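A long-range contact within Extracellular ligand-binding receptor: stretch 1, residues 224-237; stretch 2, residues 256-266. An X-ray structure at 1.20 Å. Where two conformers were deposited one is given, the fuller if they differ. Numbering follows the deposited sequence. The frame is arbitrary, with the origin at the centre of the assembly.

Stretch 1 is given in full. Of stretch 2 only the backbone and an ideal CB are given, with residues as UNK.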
ATOM      1  N   GLY A 224      -0.876  -9.657  -1.147  1.00  8.47           N
ATOM      2  CA  GLY A 224      -2.093 -10.389  -0.865  1.00  8.76           C
ATOM      3  C   GLY A 224      -1.876 -11.886  -0.802  1.00  8.38           C
ATOM      4  O   GLY A 224      -0.749 -12.372  -0.679  1.00  9.55           O
ATOM      5  N   THR A 225      -2.967 -12.630  -0.898  1.00  8.51           N
ATOM      6  CA  THR A 225      -2.859 -14.073  -0.820  1.00  9.16           C
ATOM      7  C   THR A 225      -2.063 -14.727  -1.962  1.00  9.22           C
ATOM      8  O   THR A 225      -1.482 -15.777  -1.740  1.00  9.38           O
ATOM      9  CB  THR A 225      -4.224 -14.750  -0.577  1.00 10.55           C
ATOM     10  OG1 THR A 225      -5.184 -14.247  -1.510  1.00 12.18           O
ATOM     11  CG2 THR A 225      -4.710 -14.439   0.831  1.00 12.30           C
ATOM     12  N   PRO A 226      -1.999 -14.105  -3.160  1.00  8.55           N
ATOM     13  CA  PRO A 226      -1.137 -14.697  -4.197  1.00  8.97           C
ATOM     14  C   PRO A 226       0.341 -14.790  -3.809  1.00  8.62           C
ATOM     15  O   PRO A 226       1.083 -15.511  -4.466  1.00  9.97           O
ATOM     16  CB  PRO A 226      -1.305 -13.735  -5.377  1.00  9.96           C
ATOM     17  CG  PRO A 226      -2.695 -13.223  -5.221  1.00  9.12           C
ATOM     18  CD  PRO A 226      -2.851 -13.038  -3.721  1.00  9.61           C
ATOM     19  N   ALA A 227       0.782 -14.055  -2.791  1.00  9.08           N
ATOM     20  CA  ALA A 227       2.188 -14.092  -2.378  1.00  8.42           C
ATOM     21  C   ALA A 227       2.575 -15.398  -1.697  1.00  8.63           C
ATOM     22  O   ALA A 227       3.763 -15.710  -1.570  1.00  9.95           O
ATOM     23  CB  ALA A 227       2.497 -12.917  -1.464  1.00  9.47           C
ATOM     24  N   VAL A 228       1.591 -16.154  -1.228  1.00  9.12           N
ATOM     25  CA  VAL A 228       1.889 -17.424  -0.562  1.00  9.89           C
ATOM     26  C   VAL A 228       2.441 -18.460  -1.539  1.00 10.18           C
ATOM     27  O   VAL A 228       3.392 -19.181  -1.228  1.00 11.21           O
ATOM     28  CB  VAL A 228       0.659 -17.986   0.176  1.00 10.11           C
ATOM     29  CG1 VAL A 228       0.931 -19.389   0.695  1.00 13.56           C
ATOM     30  CG2 VAL A 228       0.263 -17.052   1.319  1.00 12.58           C
ATOM     31  N   LEU A 229       1.847 -18.528  -2.725  1.00 10.19           N
ATOM     32  CA  LEU A 229       2.175 -19.559  -3.707  1.00 10.38           C
ATOM     33  C   LEU A 229       3.675 -19.723  -3.990  1.00 10.06           C
ATOM     34  O   LEU A 229       4.211 -20.821  -3.863  1.00 10.73           O
ATOM     35  CB  LEU A 229       1.396 -19.310  -5.000  1.00 12.09           C
ATOM     36  CG  LEU A 229       1.724 -20.202  -6.194  1.00 14.09           C
ATOM     37  CD1 LEU A 229       1.456 -21.662  -5.866  1.00 20.49           C
ATOM     38  CD2 LEU A 229       0.931 -19.768  -7.416  1.00 14.22           C
ATOM     39  N   PRO A 230       4.371 -18.648  -4.383  1.00 10.01           N
ATOM     40  CA  PRO A 230       5.800 -18.854  -4.663  1.00 11.36           C
ATOM     41  C   PRO A 230       6.612 -19.286  -3.443  1.00 10.21           C
ATOM     42  O   PRO A 230       7.568 -20.042  -3.593  1.00 11.59           O
ATOM     43  CB  PRO A 230       6.272 -17.485  -5.177  1.00 11.76           C
ATOM     44  CG  PRO A 230       5.207 -16.514  -4.720  1.00 11.85           C
ATOM     45  CD  PRO A 230       3.926 -17.285  -4.727  1.00 10.37           C
ATOM     46  N   GLN A 231       6.247 -18.812  -2.254  1.00 10.56           N
ATOM     47  CA  GLN A 231       6.993 -19.189  -1.061  1.00 11.25           C
ATOM     48  C   GLN A 231       6.771 -20.667  -0.720  1.00 11.11           C
ATOM     49  O   GLN A 231       7.725 -21.393  -0.442  1.00 12.05           O
ATOM     50  CB  GLN A 231       6.646 -18.273   0.120  1.00 11.21           C
ATOM     51  CG  GLN A 231       7.430 -18.620   1.375  1.00 12.03           C
ATOM     52  CD  GLN A 231       7.842 -17.412   2.188  1.00 11.29           C
ATOM     53  OE1 GLN A 231       7.444 -16.279   1.913  1.00 12.26           O
ATOM     54  NE2 GLN A 231       8.666 -17.656   3.198  1.00 12.39           N
ATOM     55  N   LYS A 232       5.521 -21.112  -0.752  1.00 11.36           N
ATOM     56  CA  LYS A 232       5.229 -22.527  -0.548  1.00 13.13           C
ATOM     57  C   LYS A 232       5.887 -23.399  -1.611  1.00 12.29           C
ATOM     58  O   LYS A 232       6.400 -24.475  -1.306  1.00 13.92           O
ATOM     59  CB  LYS A 232       3.720 -22.782  -0.524  1.00 14.03           C
ATOM     60  CG  LYS A 232       3.034 -22.329   0.750  1.00 17.73           C
ATOM     61  CD  LYS A 232       1.578 -22.782   0.792  1.00 23.12           C
ATOM     62  CE  LYS A 232       1.428 -24.137   1.459  1.00 35.12           C
ATOM     63  NZ  LYS A 232       1.683 -24.056   2.926  1.00 35.00           N
ATOM     64  N   ALA A 233       5.870 -22.952  -2.860  1.00 12.00           N
ATOM     65  CA  ALA A 233       6.457 -23.743  -3.935  1.00 12.86           C
ATOM     66  C   ALA A 233       7.961 -23.900  -3.742  1.00 13.04           C
ATOM     67  O   ALA A 233       8.509 -24.988  -3.933  1.00 14.42           O
ATOM     68  CB  ALA A 233       6.143 -23.120  -5.289  1.00 13.24           C
ATOM     69  N   LEU A 234       8.631 -22.826  -3.344  1.00 12.70           N
ATOM     70  CA  LEU A 234      10.056 -22.905  -3.056  1.00 12.91           C
ATOM     71  C   LEU A 234      10.329 -23.904  -1.935  1.00 13.25           C
ATOM     72  O   LEU A 234      11.219 -24.755  -2.052  1.00 14.92           O
ATOM     73  CB  LEU A 234      10.601 -21.526  -2.687  1.00 13.53           C
ATOM     74  CG  LEU A 234      10.843 -20.587  -3.870  1.00 13.26           C
ATOM     75  CD1 LEU A 234      10.858 -19.142  -3.421  1.00 14.81           C
ATOM     76  CD2 LEU A 234      12.147 -20.952  -4.577  1.00 15.15           C
ATOM     77  N   ARG A 235       9.569 -23.812  -0.847  1.00 13.79           N
ATOM     78  CA  ARG A 235       9.794 -24.699   0.287  1.00 14.91           C
ATOM     79  C   ARG A 235       9.497 -26.152  -0.075  1.00 15.33           C
ATOM     80  O   ARG A 235      10.247 -27.059   0.302  1.00 16.80           O
ATOM     81  CB  ARG A 235       8.974 -24.269   1.508  1.00 16.75           C
ATOM     82  CG  ARG A 235       9.385 -22.925   2.103  1.00 15.77           C
ATOM     83  CD  ARG A 235      10.807 -22.959   2.648  1.00 18.50           C
ATOM     84  NE  ARG A 235      11.134 -21.732   3.373  1.00 17.33           N
ATOM     85  CZ  ARG A 235      12.303 -21.103   3.292  1.00 16.54           C
ATOM     86  NH1 ARG A 235      13.268 -21.586   2.522  1.00 17.47           N
ATOM     87  NH2 ARG A 235      12.505 -19.986   3.984  1.00 17.12           N
ATOM     88  N   GLU A 236       8.416 -26.374  -0.811  1.00 15.16           N
ATOM     89  CA  GLU A 236       8.026 -27.727  -1.185  0.65 18.48           C
ATOM     90  C   GLU A 236       9.060 -28.372  -2.104  1.00 18.10           C
ATOM     91  O   GLU A 236       9.228 -29.595  -2.102  1.00 20.67           O
ATOM     92  CB  GLU A 236       6.633 -27.718  -1.821  0.65 19.75           C
ATOM     93  CG  GLU A 236       5.526 -27.427  -0.812  0.65 26.39           C
ATOM     94  CD  GLU A 236       4.196 -27.103  -1.460  0.65 33.74           C
ATOM     95  OE1 GLU A 236       4.108 -27.144  -2.706  0.65 36.61           O
ATOM     96  OE2 GLU A 236       3.237 -26.800  -0.718  0.65 33.39           O
ATOM     97  N   ARG A 237       9.761 -27.550  -2.879  1.00 17.89           N
ATOM     98  CA  ARG A 237      10.767 -28.054  -3.812  1.00 17.90           C
ATOM     99  C   ARG A 237      12.182 -28.042  -3.243  1.00 21.64           C
ATOM    100  O   ARG A 237      13.159 -28.219  -3.976  1.00 21.54           O
ATOM    101  CB  ARG A 237      10.690 -27.318  -5.152  1.00 21.16           C
ATOM    102  CG  ARG A 237       9.322 -27.459  -5.804  1.00 27.20           C
ATOM    103  CD  ARG A 237       9.384 -27.544  -7.316  1.00 35.35           C
ATOM    104  NE  ARG A 237       8.112 -28.017  -7.859  1.00 33.84           N
ATOM    105  CZ  ARG A 237       7.922 -29.221  -8.394  1.00 33.40           C
ATOM    106  NH1 ARG A 237       6.727 -29.561  -8.856  1.00 32.75           N
ATOM    107  NH2 ARG A 237       8.926 -30.082  -8.481  1.00 36.46           N
ATOM    108  N   UNK A 256      -1.758 -16.882   7.994  1.00 12.77           N
ATOM    109  CA  UNK A 256      -2.658 -18.017   8.176  0.54 15.41           C
ATOM    110  C   UNK A 256      -2.578 -18.994   7.004  1.00 14.41           C
ATOM    111  O   UNK A 256      -2.477 -20.209   7.197  1.00 15.34           O
ATOM    112  CB  UNK A 256      -4.097 -17.525   8.348  0.54 15.41           C
ATOM    113  N   UNK A 257      -2.623 -18.463   5.790  1.00 13.28           N
ATOM    114  CA  UNK A 257      -2.578 -19.302   4.599  1.00 13.61           C
ATOM    115  C   UNK A 257      -1.199 -19.927   4.417  1.00 12.95           C
ATOM    116  O   UNK A 257      -1.076 -21.088   4.019  1.00 13.61           O
ATOM    117  CB  UNK A 257      -2.954 -18.487   3.360  1.00 13.61           C
ATOM    118  N   UNK A 258      -0.157 -19.163   4.723  1.00 12.77           N
ATOM    119  CA  UNK A 258       1.203 -19.615   4.491  1.00 12.72           C
ATOM    120  C   UNK A 258       1.719 -20.604   5.518  1.00 14.54           C
ATOM    121  O   UNK A 258       2.547 -21.453   5.195  1.00 15.32           O
ATOM    122  CB  UNK A 258       2.138 -18.405   4.450  1.00 12.72           C
ATOM    123  N   UNK A 259       1.252 -20.492   6.757  1.00 14.14           N
ATOM    124  CA  UNK A 259       1.641 -21.433   7.792  1.00 15.86           C
ATOM    125  C   UNK A 259       3.142 -21.515   8.002  1.00 15.56           C
ATOM    126  O   UNK A 259       3.848 -20.505   7.946  1.00 15.82           O
ATOM    127  CB  UNK A 259       1.100 -22.823   7.452  1.00 15.86           C
ATOM    128  N   UNK A 260       3.640 -22.727   8.230  1.00 17.14           N
ATOM    129  CA  UNK A 260       5.055 -22.921   8.527  0.55 16.55           C
ATOM    130  C   UNK A 260       5.955 -22.490   7.371  1.00 16.43           C
ATOM    131  O   UNK A 260       7.105 -22.110   7.584  1.00 17.92           O
ATOM    132  CB  UNK A 260       5.319 -24.389   8.867  0.55 16.55           C
ATOM    133  N   UNK A 261       5.431 -22.531   6.152  1.00 16.42           N
ATOM    134  CA  UNK A 261       6.236 -22.167   4.987  1.00 15.90           C
ATOM    135  C   UNK A 261       6.622 -20.686   4.941  1.00 14.44           C
ATOM    136  O   UNK A 261       7.625 -20.328   4.317  1.00 16.49           O
ATOM    137  CB  UNK A 261       5.473 -22.528   3.711  1.00 15.90           C
ATOM    138  N   UNK A 262       5.838 -19.830   5.594  1.00 14.74           N
ATOM    139  CA  UNK A 262       6.155 -18.399   5.605  1.00 13.45           C
ATOM    140  C   UNK A 262       6.791 -17.927   6.908  1.00 13.91           C
ATOM    141  O   UNK A 262       7.194 -16.767   7.025  1.00 14.21           O
ATOM    142  CB  UNK A 262       4.883 -17.589   5.345  1.00 13.45           C
ATOM    143  N   UNK A 263       6.894 -18.818   7.889  1.00 14.73           N
ATOM    144  CA  UNK A 263       7.615 -18.497   9.110  0.69 16.09           C
ATOM    145  C   UNK A 263       9.024 -18.038   8.745  1.00 15.69           C
ATOM    146  O   UNK A 263       9.687 -18.643   7.897  1.00 16.67           O
ATOM    147  CB  UNK A 263       7.657 -19.699  10.056  0.69 16.09           C
ATOM    148  N   UNK A 264       9.470 -16.952   9.367  1.00 15.66           N
ATOM    149  CA  UNK A 264      10.799 -16.436   9.114  1.00 15.01           C
ATOM    150  C   UNK A 264      10.907 -15.470   7.949  1.00 13.83           C
ATOM    151  O   UNK A 264      11.968 -14.882   7.746  1.00 14.72           O
ATOM    152  CB  UNK A 264      11.750 -17.610   8.873  1.00 15.01           C
ATOM    153  N   UNK A 265       9.835 -15.297   7.178  1.00 13.17           N
ATOM    154  CA  UNK A 265       9.867 -14.318   6.097  1.00 12.47           C
ATOM    155  C   UNK A 265      10.183 -12.937   6.661  1.00 12.61           C
ATOM    156  O   UNK A 265       9.699 -12.575   7.735  1.00 12.56           O
ATOM    157  CB  UNK A 265       8.537 -14.299   5.341  1.00 12.47           C
ATOM    158  N   UNK A 266      10.983 -12.169   5.928  1.00 11.16           N
ATOM    159  CA  UNK A 266      11.341 -10.816   6.317  1.00 11.50           C
ATOM    160  C   UNK A 266      10.998  -9.881   5.169  1.00 10.06           C
ATOM    161  O   UNK A 266      11.178 -10.233   3.999  1.00 11.13           O
ATOM    162  CB  UNK A 266      12.822 -10.716   6.687  1.00 11.50           C
TER

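Position 256 lies on the helical start of stretch 2, and its ideal CB has nothing of stretch 1 within 5.5 Å. The contact sets no demand there, and the residue is K256, its chain fully extended.

Position 257 is different. Its CA-to-CB bond points toward stretch 1, and the ideal CB sits 4.1 Å from V228 CG2 and 5.1 Å from T225 CG2. Two methyl groups invite an apolar side chain; leucine, isoleucine, valine or methionine would all suit. The residue is L257, whose CD2 packs 3.8 Å from V228 CG2 and 4.0 Å from T225 CB.

At 258 the bond runs sideways, and an ideal CB would lie 3.9 Å from V228 CG2, close but not a clash, so a small residue such as alanine or glycine fits most easily. It is G258, and its bare CA rests 3.8 Å from V228 CG1, where the two backbones come near each other.

Position 259 leaves the helix with positive phi (57/-141), which favours glycine, and G259 is found. Position 260 has no part of stretch 1 near its ideal CB; many residues would serve, and K260 occupies it.

Position 261 points straight at the helix of stretch 1. Its ideal CB is 3.8 Å from K232 CG and 4.2 Å from R235 CG, the aliphatic parts of two side chains, and the ammonium of K232 lies within reach, so a short acidic residue suits, with asparagine a neutral alternative. D261 answers with a salt bridge from K232 NZ to D261 OD2 (2.8 Å). The same ammonium donates to water 1, which in turn donates to L257 O. The backbone takes part as well: Q231 NE2 makes a weak hydrogen bond to D261 O (3.1 Å), and that carbonyl also lies at the edge of the R235 guanidinium. One cost is E236, whose OE2 is 4.5 Å from D261 OD2.

Position 262 is directed sideways, its ideal CB 4.3 Å from Q231 CD. A compact apolar residue could cover the aliphatic part and amide of that glutamine; V262 does so, with CG1 3.8 Å from Q231 CD.

Position 263 points away and leaves the choice open. It is E263, whose carbonyl O accepts from water 2, itself bound by R235 NH2.

At 264, phi/psi of 87/-7 in a type II turn would jam a CB against the preceding carbonyl O; G264 follows.

Position 265 places its CB 4.0 Å from Q231 NE2, suiting a small residue, and A265 fills it. Position 266 is out of reach, and I266 begins a strand there.

Stretch 2 (256-266) KLGGKDVEGAI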
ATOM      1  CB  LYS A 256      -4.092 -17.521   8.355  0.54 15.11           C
ATOM      2  CG  LYS A 256      -5.119 -18.622   8.583  0.54 17.94           C
ATOM      3  CD  LYS A 256      -6.503 -18.021   8.783  0.54 27.87           C
ATOM      4  CE  LYS A 256      -7.586 -19.085   8.797  0.54 34.22           C
ATOM      5  NZ  LYS A 256      -8.945 -18.475   8.816  0.54 37.11           N
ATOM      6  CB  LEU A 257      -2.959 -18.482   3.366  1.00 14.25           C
ATOM      7  CG  LEU A 257      -3.116 -19.260   2.059  1.00 14.78           C
ATOM      8  CD1 LEU A 257      -4.287 -20.236   2.157  1.00 17.69           C
ATOM      9  CD2 LEU A 257      -3.304 -18.305   0.889  1.00 17.32           C
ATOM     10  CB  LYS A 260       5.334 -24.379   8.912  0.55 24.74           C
ATOM     11  CG  LYS A 260       5.412 -25.343   7.739  0.55 32.37           C
ATOM     12  CD  LYS A 260       5.490 -26.786   8.223  0.55 42.70           C
ATOM     13  CE  LYS A 260       5.883 -27.738   7.106  0.55 48.07           C
ATOM     14  NZ  LYS A 260       7.323 -27.609   6.746  0.55 50.43           N
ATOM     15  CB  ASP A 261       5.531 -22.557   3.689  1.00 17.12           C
ATOM     16  CG  ASP A 261       5.412 -24.061   3.515  1.00 22.58           C
ATOM     17  OD1 ASP A 261       6.326 -24.799   3.945  1.00 21.48           O
ATOM     18  OD2 ASP A 261       4.397 -24.506   2.946  1.00 26.81           O
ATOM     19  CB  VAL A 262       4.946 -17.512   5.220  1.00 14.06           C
ATOM     20  CG1 VAL A 262       4.421 -17.916   3.845  1.00 14.50           C
ATOM     21  CG2 VAL A 262       3.848 -17.569   6.282  1.00 14.27           C
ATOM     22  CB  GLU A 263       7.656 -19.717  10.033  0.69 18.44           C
ATOM     23  CG  GLU A 263       8.411 -19.511  11.334  0.69 20.06           C
ATOM     24  CD  GLU A 263       7.661 -18.645  12.331  0.69 23.87           C
ATOM     25  OE1 GLU A 263       6.482 -18.314  12.080  0.69 23.55           O
ATOM     26  OE2 GLU A 263       8.261 -18.296  13.372  0.69 22.94           O
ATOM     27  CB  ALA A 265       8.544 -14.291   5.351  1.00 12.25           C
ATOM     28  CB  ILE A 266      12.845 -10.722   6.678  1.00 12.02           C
ATOM     29  CG1 ILE A 266      13.111 -11.473   7.985  1.00 14.20           C
ATOM     30  CG2 ILE A 266      13.299  -9.267   6.774  1.00 13.67           C
ATOM     31  CD1 ILE A 266      14.577 -11.719   8.279  1.00 16.50           C
TER
HETATM   32  O   HOH W   1       0.037 -23.783   5.324  1.00 35.90           O
HETATM   33  O   HOH W   2      10.612 -18.019   5.324  1.00 17.00           O
HETATM   34  O   HOH W   3       9.870 -21.318   6.132  1.00 29.73           O
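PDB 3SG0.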